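Local coordinates for protein probable enoyl-CoA hydratase/isomerase (Mycobacterium abscessus, PDB 3SWX) that probably acts on enoyl-CoA thioesters as a hydratase or isomerase of the crotonase family, at residues 48-54 and 99-104; 11-15 and 59-63; 93-97 and 148-153; 154-158 and 180-184; 217-221 and 230-234. Numbering follows the deposited sequence.

Interaction 1 of 5, residues 48-54 and 99-104; sequences YETDTDL and RQLSKP
Lys-103 sets its CE over one face of the Tyr-48 ring, 4.2 Å from the ring centroid and 21° off the normal, a CH-pi contact. Residues 48-50 are the last turn of helix 35-50. Asp-51 leaves helical geometry (phi/psi -83/106) and opens a type I turn to Leu-54, braced by an Asx turn in which Asp-53 N donates to Asp-51 OD2 (2.8 Å). The other segment is extended apart from Ser-102 (-87/-12), and the backbones come nearest at Glu-49 and Leu-101 (CA-CA 6.4 Å). In the m, t, m, t rotamer, Lys-103 brings NZ into a cluster of carbonyls: it donates to Tyr-48 O and to Leu-54 O, each at 2.9 Å, and to a water (2.8 Å) that in turn donates to Glu-49 O (3.2 Å). Tyr-48, chi1 t, sends OH to Pro-104 O (2.7 Å). Glu-49, also t, grips Ser-102 with both oxygens: Ser-102 N to OE1 is 2.9 Å at 177°, and Ser-102 OG to OE2 is 2.5 Å. Asp-51 OD1 is bound by Arg-15 of strand 11-16. The contact joins a helix C-terminus to the loop entering strand 105-109, in the beta-alpha core of a crotonase-like fold. Donating to two carbonyls and a water, the buried ammonium has its charge met by carbonyl dipoles and by no carboxylate of the two segments.

Interaction 2 of 5, residues 11-15 and 59-63; sequences LRIRR and LYGEG
Both segments are extended, residues 11-15 throughout and 59-61 at the end of strand 56-61, after which Glu-62 (phi/psi -76/155) and Gly-63 (81/-159) run out as loop. They are not paired: the closest CA atoms, those of Arg-12 and Glu-62, stand 8.3 Å apart, and side chains make the contact. Arg-12 and Arg-14, two residues apart, both point CA-to-CB toward the other segment. Arg-12 is fully extended (chi1 to chi3 all t) and forms a salt bridge from NH1 to Glu-62 OE2 at 2.9 Å (153°), the oxygen lying near the guanidinium plane; Glu-62 has chi1 m and chi2 m. Strand 19-24 lies between strands 11-16 and 56-61 in the six-stranded mixed sheet, antiparallel to the former and parallel to the latter, so the polar cluster bridges over a middle strand, at the edge-strand end of the crotonase-like sheet. Tyr-60, chi1 p, turns its ring so that OH accepts from Arg-14 NH2 (2.8 Å, 132°) and donates to Glu-62 OE2 (2.7 Å). Arg-14, with chi1 m and chi3 m, folds back; its NE donates to a water at 2.9 Å, and that water donates to Arg-12 O (2.7 Å) and weakly to Tyr-60 OH (3.3 Å). Arg-14 NH2 is 4.4 Å from Glu-62 OE2, but that oxygen is well out of its guanidinium plane, so only the charges attract.

Interaction 3 of 5, residues 93-97 and 148-153; sequences PWQVD and GGATIR
This buried contact is a side-chain-to-backbone clamp in a crotonase-like chain, one guanidinium bridging consecutive carbonyls and tying the loop before strand 105-109 to the first turn of helix 150-158. Arg-153 (chi1 m, chi2 and chi3 t) reaches back past the helix start: its NH1 to Trp-94 O is 2.8 Å at 171°, and its NH2 to Gln-95 O is 2.9 Å at 138°. Gln-95 has positive phi (53/47), which helps present both oxygens. CA atoms are nearest at Trp-94 and Gly-148 (6.0 Å) and at Val-96 and Gly-149 (6.5 Å). Gly-149, the N-cap residue at phi/psi 107/-10, has its CA 4.0 Å from Val-96 CG1; a CB there would be crowded by Val-96 and Arg-153. Trp-94 CD1 packs 3.6 Å from Gly-148 O. Val-96 and Thr-151 meet Leu-234 of the third subunit. Trp-94 NE1 hydrogen-bonds to Leu-116 O, and its indole lies against helices 116-123 and 35-50, so the loop before strand 105-109 touches three helices.

Interaction 4 of 5, residues 154-158 and 180-184; sequences FPRTA and RIGIV
Residues 154-158 form the closing turn of helix 150-158, kinked at Pro-155, whose N has no bond to the turn before; Ala-158 N still hydrogen-bonds to Phe-154 O (2.8 Å). Facing it, Ile-181 leaves the helical conformation of helix 175-180, and Gly-182 turns through phi/psi 98/-4 before Ile-183. The backbones meet at Ala-158 and Ile-181, CA to CA 4.7 Å, and Ala-158 CA approaches Ile-181 O at 3.1 Å in a CA-H...O contact (142° at H). Ala-158 has only a methyl, and Ile-181 turns its side chain sideways, so the backbones can come this close. The methyl CG2 of Thr-157, chi1 m, fills the hollow at Gly-182, 3.2 Å from Gly-182 O and 3.9 Å from Ile-183 N, where a CB on residue 182 would be tight against it. In this crotonase-like chain the contact packs the end of one helix against the turn that leads into strand 186-188, an outermost strand of the six-stranded sheet within this chain. Phe-154, chi1 t, extends its ring to the tips of Ile-181 and Ile-183. Its CE1 meets Ile-181 CD1 at 3.8 Å, near the ring plane, and Ile-183 CD1 at 3.6 Å, so both tips share one ring corner. Ala-158 CB fits beside Ile-181 CB at 3.8 Å. Around the ring, Leu-122, Ala-163, Met-167 and Phe-173 complete the apolar pocket, and Thr-157 OG1 hydrogen-bonds back to Arg-153 O.

Interaction 5 of 5, residues 217-221 and 230-234; sequences RNARL and AEEQL
Asn-218, Ala-230 and Leu-221 bury the largest areas here, 73, 58 and 54 Å² respectively. Asn-218 (chi1 t, chi2 -94°) points its CA-to-CB bond at the facing helix and sends ND2 to Ala-230 O at 3.0 Å with a nearly straight N-H...O angle of 175°. Its amide also lies against Gln-233 CB (ND2, 3.6 Å) and Leu-234 CD2 (OD1, 3.5 Å), while OD1 hydrogen-bonds to Thr-151 OG1 of the second subunit. Both segments are helical, and their axes approach to 9.4 Å with an angle of 154° between N-to-C directions. This is an antiparallel alpha-alpha hairpin, formed by the consecutive helices 209-225 and 227-242 in the C-terminal helical part of the crotonase-like chain. Leu-221 and Ala-230 are the nearest pair (CA to CA 5.6 Å). Ala-230 is the small residue at the closest approach of the backbones: its CB sits 3.5 Å from Asn-218 OD1, and its CA 4.2 Å from Leu-221 CD2. Leu-221, chi1 t and chi2 p, turns that CD2 onto Gln-233 CG (3.6 Å), with Gln-233 in the m,m rotamer. Ala-230 also packs on Ile-152 of the second subunit, and Glu-231 forms a salt bridge with Arg-224 of that subunit.

Interactions 3, 4 and 5 are buried, whereas 1 and 2 are only partly so. Their chemistry follows place: interaction 2, at the sheet's edge, relies on charged and hydroxyl groups with a water; 1 and 3 direct a lysine or arginine at backbone carbonyls; 4 is apolar; and 5 combines one side-chain amide hydrogen bond with packing. Interactions 3 and 4 share helix 150-158. Interaction 1 links outward three ways: Asp-51 OD1 to Arg-15 NH2 of interaction 2 (2.5 Å, salt bridge), Leu-101 N to Gln-95 OE1 of 3 (2.9 Å), and Leu-101 O to Arg-220 NH2 of 5 (2.8 Å). Every contact but interaction 2 meets another subunit, interaction 1 only through Pro-104.

Interaction 1 of 5, residues 48-54 and 99-104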
# COMPACT_ATOMS: atom_id res chain seq x y z
N TYR B 48 -12.11 -26.44 6.39
CA TYR B 48 -12.29 -25.27 7.25
C TYR B 48 -13.40 -24.37 6.67
O TYR B 48 -14.34 -23.97 7.37
CB TYR B 48 -10.96 -24.51 7.42
CG TYR B 48 -11.08 -23.13 8.01
CD1 TYR B 48 -11.75 -22.92 9.21
CD2 TYR B 48 -10.51 -22.01 7.37
CE1 TYR B 48 -11.87 -21.64 9.76
CE2 TYR B 48 -10.64 -20.74 7.89
CZ TYR B 48 -11.31 -20.56 9.10
OH TYR B 48 -11.43 -19.30 9.65
N GLU B 49 -13.28 -24.11 5.38
CA GLU B 49 -14.20 -23.24 4.63
C GLU B 49 -15.66 -23.61 4.83
O GLU B 49 -16.49 -22.75 5.03
CB GLU B 49 -13.84 -23.28 3.13
CG GLU B 49 -14.77 -22.48 2.21
CD GLU B 49 -14.56 -20.98 2.33
OE1 GLU B 49 -13.58 -20.57 2.97
OE2 GLU B 49 -15.38 -20.22 1.78
N THR B 50 -15.97 -24.90 4.78
CA THR B 50 -17.37 -25.33 4.87
C THR B 50 -17.86 -25.69 6.29
O THR B 50 -19.06 -25.92 6.49
CB THR B 50 -17.59 -26.51 3.93
OG1 THR B 50 -16.66 -27.55 4.26
CG2 THR B 50 -17.35 -26.07 2.48
N ASP B 51 -16.97 -25.73 7.27
CA ASP B 51 -17.37 -26.02 8.64
C ASP B 51 -17.88 -24.77 9.37
O ASP B 51 -17.08 -23.93 9.83
CB ASP B 51 -16.21 -26.61 9.41
CG ASP B 51 -16.63 -27.17 10.75
OD1 ASP B 51 -15.99 -28.12 11.22
OD2 ASP B 51 -17.63 -26.68 11.31
N THR B 52 -19.19 -24.68 9.56
CA THR B 52 -19.78 -23.48 10.16
C THR B 52 -19.50 -23.34 11.68
O THR B 52 -19.79 -22.29 12.27
CB THR B 52 -21.29 -23.46 9.93
OG1 THR B 52 -21.86 -24.59 10.57
CG2 THR B 52 -21.62 -23.49 8.42
N ASP B 53 -18.95 -24.37 12.31
CA ASP B 53 -18.56 -24.27 13.72
C ASP B 53 -17.24 -23.51 13.88
O ASP B 53 -16.88 -23.12 15.00
CB ASP B 53 -18.38 -25.66 14.35
CG ASP B 53 -19.69 -26.36 14.63
OD1 ASP B 53 -20.76 -25.71 14.61
OD2 ASP B 53 -19.64 -27.58 14.89
N LEU B 54 -16.50 -23.31 12.79
CA LEU B 54 -15.18 -22.71 12.88
C LEU B 54 -15.21 -21.25 12.43
O LEU B 54 -15.80 -20.92 11.41
CB LEU B 54 -14.17 -23.52 12.08
CG LEU B 54 -14.02 -24.97 12.58
CD1 LEU B 54 -13.11 -25.79 11.65
CD2 LEU B 54 -13.51 -25.03 14.05
N ARG B 99 -9.93 -18.44 -6.22
CA ARG B 99 -10.74 -18.72 -5.05
C ARG B 99 -9.98 -18.40 -3.76
O ARG B 99 -8.83 -18.79 -3.60
CB ARG B 99 -11.14 -20.20 -5.07
CG ARG B 99 -12.18 -20.60 -4.04
CD ARG B 99 -12.57 -22.07 -4.22
NE ARG B 99 -13.43 -22.55 -3.15
CZ ARG B 99 -13.51 -23.82 -2.76
NH1 ARG B 99 -12.76 -24.76 -3.34
NH2 ARG B 99 -14.34 -24.17 -1.78
N GLN B 100 -10.64 -17.69 -2.85
CA GLN B 100 -10.07 -17.38 -1.56
C GLN B 100 -10.97 -17.81 -0.40
O GLN B 100 -12.20 -17.97 -0.55
CB GLN B 100 -9.80 -15.88 -1.46
CG GLN B 100 -8.70 -15.41 -2.38
CD GLN B 100 -9.19 -14.51 -3.45
OE1 GLN B 100 -9.98 -14.91 -4.34
NE2 GLN B 100 -8.73 -13.26 -3.39
N LEU B 101 -10.35 -17.96 0.77
CA LEU B 101 -11.07 -18.30 2.01
C LEU B 101 -12.08 -17.22 2.43
O LEU B 101 -11.79 -16.02 2.37
CB LEU B 101 -10.09 -18.53 3.16
CG LEU B 101 -9.22 -19.79 3.05
CD1 LEU B 101 -8.22 -19.85 4.21
CD2 LEU B 101 -10.13 -21.05 3.01
N SER B 102 -13.24 -17.68 2.89
CA SER B 102 -14.34 -16.80 3.33
C SER B 102 -14.19 -16.41 4.77
O SER B 102 -14.91 -15.54 5.24
CB SER B 102 -15.69 -17.53 3.19
OG SER B 102 -15.98 -17.78 1.84
N LYS B 103 -13.29 -17.08 5.46
CA LYS B 103 -13.09 -16.87 6.89
C LYS B 103 -11.61 -16.70 7.18
O LYS B 103 -10.76 -17.05 6.34
CB LYS B 103 -13.66 -18.05 7.69
CG LYS B 103 -15.13 -18.27 7.46
CD LYS B 103 -15.64 -19.39 8.31
CE LYS B 103 -15.17 -20.75 7.84
NZ LYS B 103 -15.86 -21.82 8.61
N PRO B 104 -11.29 -16.15 8.37
CA PRO B 104 -9.93 -15.70 8.64
C PRO B 104 -8.89 -16.81 8.73
O PRO B 104 -9.19 -17.91 9.19
CB PRO B 104 -10.07 -14.95 9.97
CG PRO B 104 -11.49 -14.53 10.01
CD PRO B 104 -12.23 -15.68 9.40
O HOH W 1 -18.33 -21.63 7.39

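Interaction 2 of 5, residues 11-15 and 59-63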
# COMPACT_ATOMS: atom_id res chain seq x y z
N LEU B 11 -0.01 -33.25 8.52
CA LEU B 11 -0.49 -32.13 9.33
C LEU B 11 -0.93 -32.58 10.72
O LEU B 11 -1.52 -33.64 10.87
CB LEU B 11 -1.70 -31.47 8.67
CG LEU B 11 -1.55 -31.11 7.21
CD1 LEU B 11 -2.92 -30.69 6.65
CD2 LEU B 11 -0.51 -30.03 7.11
N ARG B 12 -0.66 -31.73 11.71
CA ARG B 12 -1.16 -31.92 13.03
C ARG B 12 -2.32 -30.95 13.23
O ARG B 12 -2.14 -29.72 13.21
CB ARG B 12 -0.06 -31.63 14.06
CG ARG B 12 -0.52 -31.82 15.49
CD ARG B 12 0.44 -31.16 16.45
NE ARG B 12 0.08 -31.45 17.83
CZ ARG B 12 0.74 -31.01 18.89
NH1 ARG B 12 1.82 -30.26 18.76
NH2 ARG B 12 0.32 -31.32 20.11
N ILE B 13 -3.51 -31.50 13.43
CA ILE B 13 -4.70 -30.69 13.55
C ILE B 13 -5.32 -30.79 14.94
O ILE B 13 -5.47 -31.88 15.49
CB ILE B 13 -5.73 -31.08 12.45
CG1 ILE B 13 -5.18 -30.61 11.08
CG2 ILE B 13 -7.10 -30.48 12.75
CD1 ILE B 13 -6.22 -30.29 10.05
N ARG B 14 -5.68 -29.63 15.49
CA ARG B 14 -6.41 -29.58 16.74
C ARG B 14 -7.45 -28.49 16.64
O ARG B 14 -7.34 -27.60 15.77
CB ARG B 14 -5.47 -29.24 17.91
CG ARG B 14 -4.36 -30.24 18.15
CD ARG B 14 -3.33 -29.68 19.10
NE ARG B 14 -2.34 -28.85 18.41
CZ ARG B 14 -1.46 -28.05 19.02
NH1 ARG B 14 -1.44 -27.93 20.34
NH2 ARG B 14 -0.59 -27.36 18.30
N ARG B 15 -8.44 -28.56 17.53
CA ARG B 15 -9.48 -27.53 17.69
C ARG B 15 -9.47 -26.96 19.09
O ARG B 15 -9.42 -27.70 20.06
CB ARG B 15 -10.86 -28.12 17.50
CG ARG B 15 -11.26 -28.43 16.12
CD ARG B 15 -12.76 -28.57 16.07
NE ARG B 15 -13.21 -28.99 14.75
CZ ARG B 15 -14.43 -28.76 14.26
NH1 ARG B 15 -15.35 -28.08 14.96
NH2 ARG B 15 -14.72 -29.20 13.06
N LEU B 59 -2.31 -21.30 11.29
CA LEU B 59 -1.39 -22.18 10.59
C LEU B 59 0.03 -21.85 11.04
O LEU B 59 0.44 -20.68 11.04
CB LEU B 59 -1.52 -22.00 9.07
CG LEU B 59 -0.54 -22.78 8.18
CD1 LEU B 59 -0.68 -24.28 8.36
CD2 LEU B 59 -0.79 -22.39 6.72
N TYR B 60 0.76 -22.89 11.47
CA TYR B 60 2.13 -22.77 11.97
C TYR B 60 2.86 -24.02 11.48
O TYR B 60 2.27 -24.87 10.81
CB TYR B 60 2.16 -22.67 13.50
CG TYR B 60 1.82 -23.97 14.17
CD1 TYR B 60 0.50 -24.43 14.21
CD2 TYR B 60 2.83 -24.77 14.72
CE1 TYR B 60 0.20 -25.63 14.78
CE2 TYR B 60 2.53 -25.97 15.30
CZ TYR B 60 1.22 -26.40 15.33
OH TYR B 60 0.90 -27.61 15.90
N GLY B 61 4.14 -24.12 11.81
CA GLY B 61 4.93 -25.31 11.48
C GLY B 61 5.52 -25.97 12.72
O GLY B 61 5.99 -25.27 13.59
N GLU B 62 5.48 -27.31 12.80
CA GLU B 62 6.16 -28.05 13.88
C GLU B 62 7.67 -28.09 13.64
O GLU B 62 8.12 -27.97 12.51
CB GLU B 62 5.63 -29.49 13.99
CG GLU B 62 4.18 -29.62 14.55
CD GLU B 62 4.13 -29.50 16.07
OE1 GLU B 62 5.08 -29.97 16.73
OE2 GLU B 62 3.15 -28.93 16.61
N GLY B 63 8.45 -28.24 14.71
CA GLY B 63 9.89 -28.36 14.61
C GLY B 63 10.66 -27.05 14.46
O GLY B 63 10.16 -25.97 14.81
O HOH W 2 -2.30 -28.38 15.53

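Interaction 3 of 5, residues 93-97 and 148-153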
# COMPACT_ATOMS: atom_id res chain seq x y z
N PRO B 93 -4.01 -23.48 -0.94
CA PRO B 93 -3.68 -22.69 0.26
C PRO B 93 -3.12 -21.31 -0.07
O PRO B 93 -3.36 -20.39 0.70
CB PRO B 93 -2.63 -23.55 0.97
CG PRO B 93 -2.94 -24.96 0.52
CD PRO B 93 -3.35 -24.79 -0.94
N TRP B 94 -2.43 -21.17 -1.20
CA TRP B 94 -1.93 -19.88 -1.68
C TRP B 94 -3.01 -19.01 -2.35
O TRP B 94 -2.78 -17.82 -2.61
CB TRP B 94 -0.71 -20.08 -2.60
CG TRP B 94 0.46 -20.54 -1.80
CD1 TRP B 94 1.44 -19.78 -1.27
CD2 TRP B 94 0.72 -21.89 -1.39
NE1 TRP B 94 2.33 -20.58 -0.57
CE2 TRP B 94 1.90 -21.87 -0.63
CE3 TRP B 94 0.07 -23.11 -1.60
CZ2 TRP B 94 2.43 -23.03 -0.07
CZ3 TRP B 94 0.61 -24.27 -1.04
CH2 TRP B 94 1.78 -24.21 -0.29
N GLN B 95 -4.16 -19.61 -2.63
CA GLN B 95 -5.36 -18.87 -3.04
C GLN B 95 -5.10 -17.92 -4.24
O GLN B 95 -5.53 -16.77 -4.26
CB GLN B 95 -5.94 -18.11 -1.85
CG GLN B 95 -6.29 -19.02 -0.67
CD GLN B 95 -6.60 -18.25 0.59
OE1 GLN B 95 -7.55 -17.46 0.64
NE2 GLN B 95 -5.80 -18.45 1.63
N VAL B 96 -4.43 -18.47 -5.25
CA VAL B 96 -4.10 -17.77 -6.49
C VAL B 96 -4.74 -18.41 -7.74
O VAL B 96 -4.29 -18.14 -8.84
CB VAL B 96 -2.58 -17.73 -6.71
CG1 VAL B 96 -1.92 -16.76 -5.77
CG2 VAL B 96 -1.97 -19.13 -6.58
N ASP B 97 -5.76 -19.25 -7.57
CA ASP B 97 -6.44 -19.87 -8.71
C ASP B 97 -7.84 -19.31 -8.89
O ASP B 97 -8.61 -19.87 -9.62
CB ASP B 97 -6.52 -21.40 -8.57
CG ASP B 97 -5.15 -22.06 -8.52
OD1 ASP B 97 -4.20 -21.56 -9.16
OD2 ASP B 97 -5.02 -23.09 -7.83
N GLY B 148 3.79 -18.10 -6.23
CA GLY B 148 2.71 -18.36 -5.23
C GLY B 148 1.99 -17.10 -4.77
O GLY B 148 1.32 -17.09 -3.72
N GLY B 149 2.12 -16.02 -5.54
CA GLY B 149 1.46 -14.75 -5.23
C GLY B 149 2.31 -13.60 -4.72
O GLY B 149 1.81 -12.47 -4.62
N ALA B 150 3.59 -13.85 -4.38
CA ALA B 150 4.46 -12.76 -3.90
C ALA B 150 4.49 -11.61 -4.90
O ALA B 150 4.56 -10.45 -4.51
CB ALA B 150 5.94 -13.27 -3.63
N THR B 151 4.47 -11.91 -6.19
CA THR B 151 4.57 -10.87 -7.21
C THR B 151 3.41 -9.89 -7.14
O THR B 151 3.56 -8.72 -7.49
CB THR B 151 4.66 -11.44 -8.62
OG1 THR B 151 3.55 -12.33 -8.85
CG2 THR B 151 6.01 -12.17 -8.82
N ILE B 152 2.27 -10.37 -6.64
CA ILE B 152 1.05 -9.58 -6.53
C ILE B 152 0.97 -8.93 -5.15
O ILE B 152 0.79 -7.72 -5.03
CB ILE B 152 -0.21 -10.46 -6.75
CG1 ILE B 152 -0.20 -11.07 -8.15
CG2 ILE B 152 -1.52 -9.63 -6.50
CD1 ILE B 152 -1.12 -12.29 -8.32
N ARG B 153 1.15 -9.74 -4.10
CA ARG B 153 0.85 -9.32 -2.75
C ARG B 153 1.98 -8.62 -2.02
O ARG B 153 1.71 -7.84 -1.15
CB ARG B 153 0.38 -10.51 -1.92
CG ARG B 153 -0.89 -11.13 -2.50
CD ARG B 153 -1.16 -12.49 -1.94
NE ARG B 153 -2.39 -13.02 -2.53
CZ ARG B 153 -2.72 -14.30 -2.62
NH1 ARG B 153 -1.89 -15.24 -2.20
NH2 ARG B 153 -3.86 -14.64 -3.18

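Interaction 4 of 5, residues 154-158 and 180-184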
# COMPACT_ATOMS: atom_id res chain seq x y z
N PHE B 154 3.23 -8.95 -2.34
CA PHE B 154 4.37 -8.38 -1.62
C PHE B 154 4.47 -6.87 -1.95
O PHE B 154 4.54 -6.04 -1.04
CB PHE B 154 5.64 -9.18 -1.95
CG PHE B 154 6.78 -9.08 -0.93
CD1 PHE B 154 6.90 -8.04 -0.04
CD2 PHE B 154 7.80 -10.02 -0.97
CE1 PHE B 154 8.00 -7.97 0.84
CE2 PHE B 154 8.87 -9.97 -0.10
CZ PHE B 154 8.97 -8.93 0.81
N PRO B 155 4.42 -6.50 -3.25
CA PRO B 155 4.39 -5.07 -3.57
C PRO B 155 3.20 -4.30 -3.00
O PRO B 155 3.34 -3.14 -2.60
CB PRO B 155 4.37 -5.06 -5.11
CG PRO B 155 4.96 -6.33 -5.49
CD PRO B 155 4.43 -7.30 -4.48
N ARG B 156 2.03 -4.94 -2.95
CA ARG B 156 0.83 -4.31 -2.37
C ARG B 156 0.99 -4.07 -0.87
O ARG B 156 0.66 -3.00 -0.39
CB ARG B 156 -0.43 -5.17 -2.66
CG ARG B 156 -1.78 -4.44 -2.50
CD ARG B 156 -2.97 -5.46 -2.56
NE ARG B 156 -3.14 -5.78 -3.92
CZ ARG B 156 -3.41 -6.95 -4.46
NH1 ARG B 156 -3.64 -8.08 -3.80
NH2 ARG B 156 -3.46 -6.93 -5.77
N THR B 157 1.48 -5.05 -0.13
CA THR B 157 1.70 -4.87 1.31
C THR B 157 2.89 -3.98 1.65
O THR B 157 2.79 -3.11 2.49
CB THR B 157 1.89 -6.20 2.03
OG1 THR B 157 0.79 -7.05 1.73
CG2 THR B 157 1.95 -5.97 3.52
N ALA B 158 4.04 -4.21 1.03
CA ALA B 158 5.30 -3.56 1.45
C ALA B 158 5.62 -2.27 0.69
O ALA B 158 6.52 -1.51 1.08
CB ALA B 158 6.46 -4.57 1.33
N ARG B 180 8.57 -4.14 9.69
CA ARG B 180 8.69 -2.76 9.21
C ARG B 180 7.88 -2.57 7.93
O ARG B 180 7.12 -1.61 7.80
CB ARG B 180 10.13 -2.37 8.91
CG ARG B 180 10.32 -0.84 8.82
CD ARG B 180 11.76 -0.46 8.48
NE ARG B 180 12.15 -0.97 7.17
CZ ARG B 180 11.88 -0.38 6.00
NH1 ARG B 180 11.22 0.77 5.95
NH2 ARG B 180 12.30 -0.95 4.87
N ILE B 181 8.01 -3.52 7.01
CA ILE B 181 7.40 -3.38 5.70
C ILE B 181 6.00 -3.97 5.58
O ILE B 181 5.45 -4.00 4.49
CB ILE B 181 8.33 -3.85 4.58
CG1 ILE B 181 8.48 -5.38 4.56
CG2 ILE B 181 9.70 -3.15 4.74
CD1 ILE B 181 9.53 -5.88 3.57
N GLY B 182 5.44 -4.46 6.69
CA GLY B 182 4.01 -4.78 6.75
C GLY B 182 3.59 -6.23 6.56
O GLY B 182 2.39 -6.53 6.66
N ILE B 183 4.54 -7.12 6.26
CA ILE B 183 4.23 -8.55 6.11
C ILE B 183 3.89 -9.20 7.46
O ILE B 183 3.04 -10.08 7.54
CB ILE B 183 5.44 -9.39 5.59
CG1 ILE B 183 5.86 -9.02 4.20
CG2 ILE B 183 5.09 -10.88 5.55
CD1 ILE B 183 7.11 -9.91 3.77
N VAL B 184 4.60 -8.80 8.50
CA VAL B 184 4.42 -9.36 9.84
C VAL B 184 3.74 -8.32 10.72
O VAL B 184 4.22 -7.19 10.82
CB VAL B 184 5.79 -9.72 10.45
CG1 VAL B 184 5.67 -9.95 11.99
CG2 VAL B 184 6.35 -10.95 9.76

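Interaction 5 of 5, residues 217-221 and 230-234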
# COMPACT_ATOMS: atom_id res chain seq x y z
N ARG B 217 -15.10 -10.27 2.67
CA ARG B 217 -15.74 -10.30 1.36
C ARG B 217 -15.66 -8.94 0.65
O ARG B 217 -15.25 -8.86 -0.51
CB ARG B 217 -17.20 -10.79 1.47
CG ARG B 217 -17.92 -10.99 0.11
CD ARG B 217 -19.28 -11.70 0.25
NE ARG B 217 -20.21 -10.95 1.09
CZ ARG B 217 -20.59 -11.27 2.33
NH1 ARG B 217 -20.13 -12.36 2.94
NH2 ARG B 217 -21.43 -10.48 2.97
N ASN B 218 -16.03 -7.88 1.34
CA ASN B 218 -16.01 -6.58 0.70
C ASN B 218 -14.58 -6.12 0.40
O ASN B 218 -14.33 -5.54 -0.65
CB ASN B 218 -16.75 -5.56 1.55
CG ASN B 218 -17.03 -4.29 0.79
OD1 ASN B 218 -16.25 -3.33 0.85
ND2 ASN B 218 -18.14 -4.29 0.04
N ALA B 219 -13.66 -6.37 1.34
CA ALA B 219 -12.25 -6.05 1.15
C ALA B 219 -11.69 -6.76 -0.09
O ALA B 219 -10.99 -6.14 -0.89
CB ALA B 219 -11.42 -6.44 2.41
N ARG B 220 -12.01 -8.05 -0.26
CA ARG B 220 -11.55 -8.78 -1.44
C ARG B 220 -12.17 -8.27 -2.74
O ARG B 220 -11.49 -8.21 -3.76
CB ARG B 220 -11.83 -10.27 -1.34
CG ARG B 220 -11.00 -10.99 -0.30
CD ARG B 220 -11.19 -12.49 -0.47
NE ARG B 220 -10.92 -13.26 0.75
CZ ARG B 220 -9.72 -13.46 1.29
NH1 ARG B 220 -8.63 -12.95 0.74
NH2 ARG B 220 -9.60 -14.21 2.40
N LEU B 221 -13.46 -7.94 -2.71
CA LEU B 221 -14.16 -7.39 -3.88
C LEU B 221 -13.50 -6.09 -4.35
O LEU B 221 -13.32 -5.89 -5.55
CB LEU B 221 -15.63 -7.14 -3.56
CG LEU B 221 -16.51 -6.69 -4.74
CD1 LEU B 221 -16.37 -7.65 -5.90
CD2 LEU B 221 -17.99 -6.55 -4.30
N ALA B 230 -16.97 -2.50 -4.63
CA ALA B 230 -17.05 -2.64 -3.18
C ALA B 230 -18.03 -1.61 -2.58
O ALA B 230 -18.89 -1.95 -1.76
CB ALA B 230 -15.64 -2.56 -2.55
N GLU B 231 -17.92 -0.36 -3.04
CA GLU B 231 -18.79 0.71 -2.56
C GLU B 231 -20.26 0.37 -2.72
O GLU B 231 -21.06 0.58 -1.82
CB GLU B 231 -18.50 2.01 -3.31
CG GLU B 231 -17.31 2.74 -2.76
CD GLU B 231 -16.91 3.91 -3.61
OE1 GLU B 231 -17.60 4.23 -4.61
OE2 GLU B 231 -15.90 4.53 -3.27
N GLU B 232 -20.62 -0.14 -3.89
CA GLU B 232 -21.99 -0.48 -4.23
C GLU B 232 -22.56 -1.52 -3.26
O GLU B 232 -23.74 -1.54 -2.99
CB GLU B 232 -21.98 -1.02 -5.68
CG GLU B 232 -23.29 -1.18 -6.29
CD GLU B 232 -23.24 -1.74 -7.72
OE1 GLU B 232 -22.30 -2.50 -8.06
OE2 GLU B 232 -24.18 -1.46 -8.46
N GLN B 233 -21.72 -2.39 -2.72
CA GLN B 233 -22.18 -3.39 -1.76
C GLN B 233 -22.25 -2.91 -0.30
O GLN B 233 -22.79 -3.63 0.53
CB GLN B 233 -21.24 -4.61 -1.80
CG GLN B 233 -21.14 -5.28 -3.13
CD GLN B 233 -22.45 -5.81 -3.61
OE1 GLN B 233 -23.37 -6.04 -2.81
NE2 GLN B 233 -22.55 -6.04 -4.92
N LEU B 234 -21.68 -1.75 0.04
CA LEU B 234 -21.51 -1.38 1.45
C LEU B 234 -22.82 -1.33 2.24
O LEU B 234 -22.98 -2.05 3.25
CB LEU B 234 -20.78 -0.03 1.59
CG LEU B 234 -19.31 -0.01 1.18
CD1 LEU B 234 -18.81 1.42 1.17
CD2 LEU B 234 -18.47 -0.90 2.11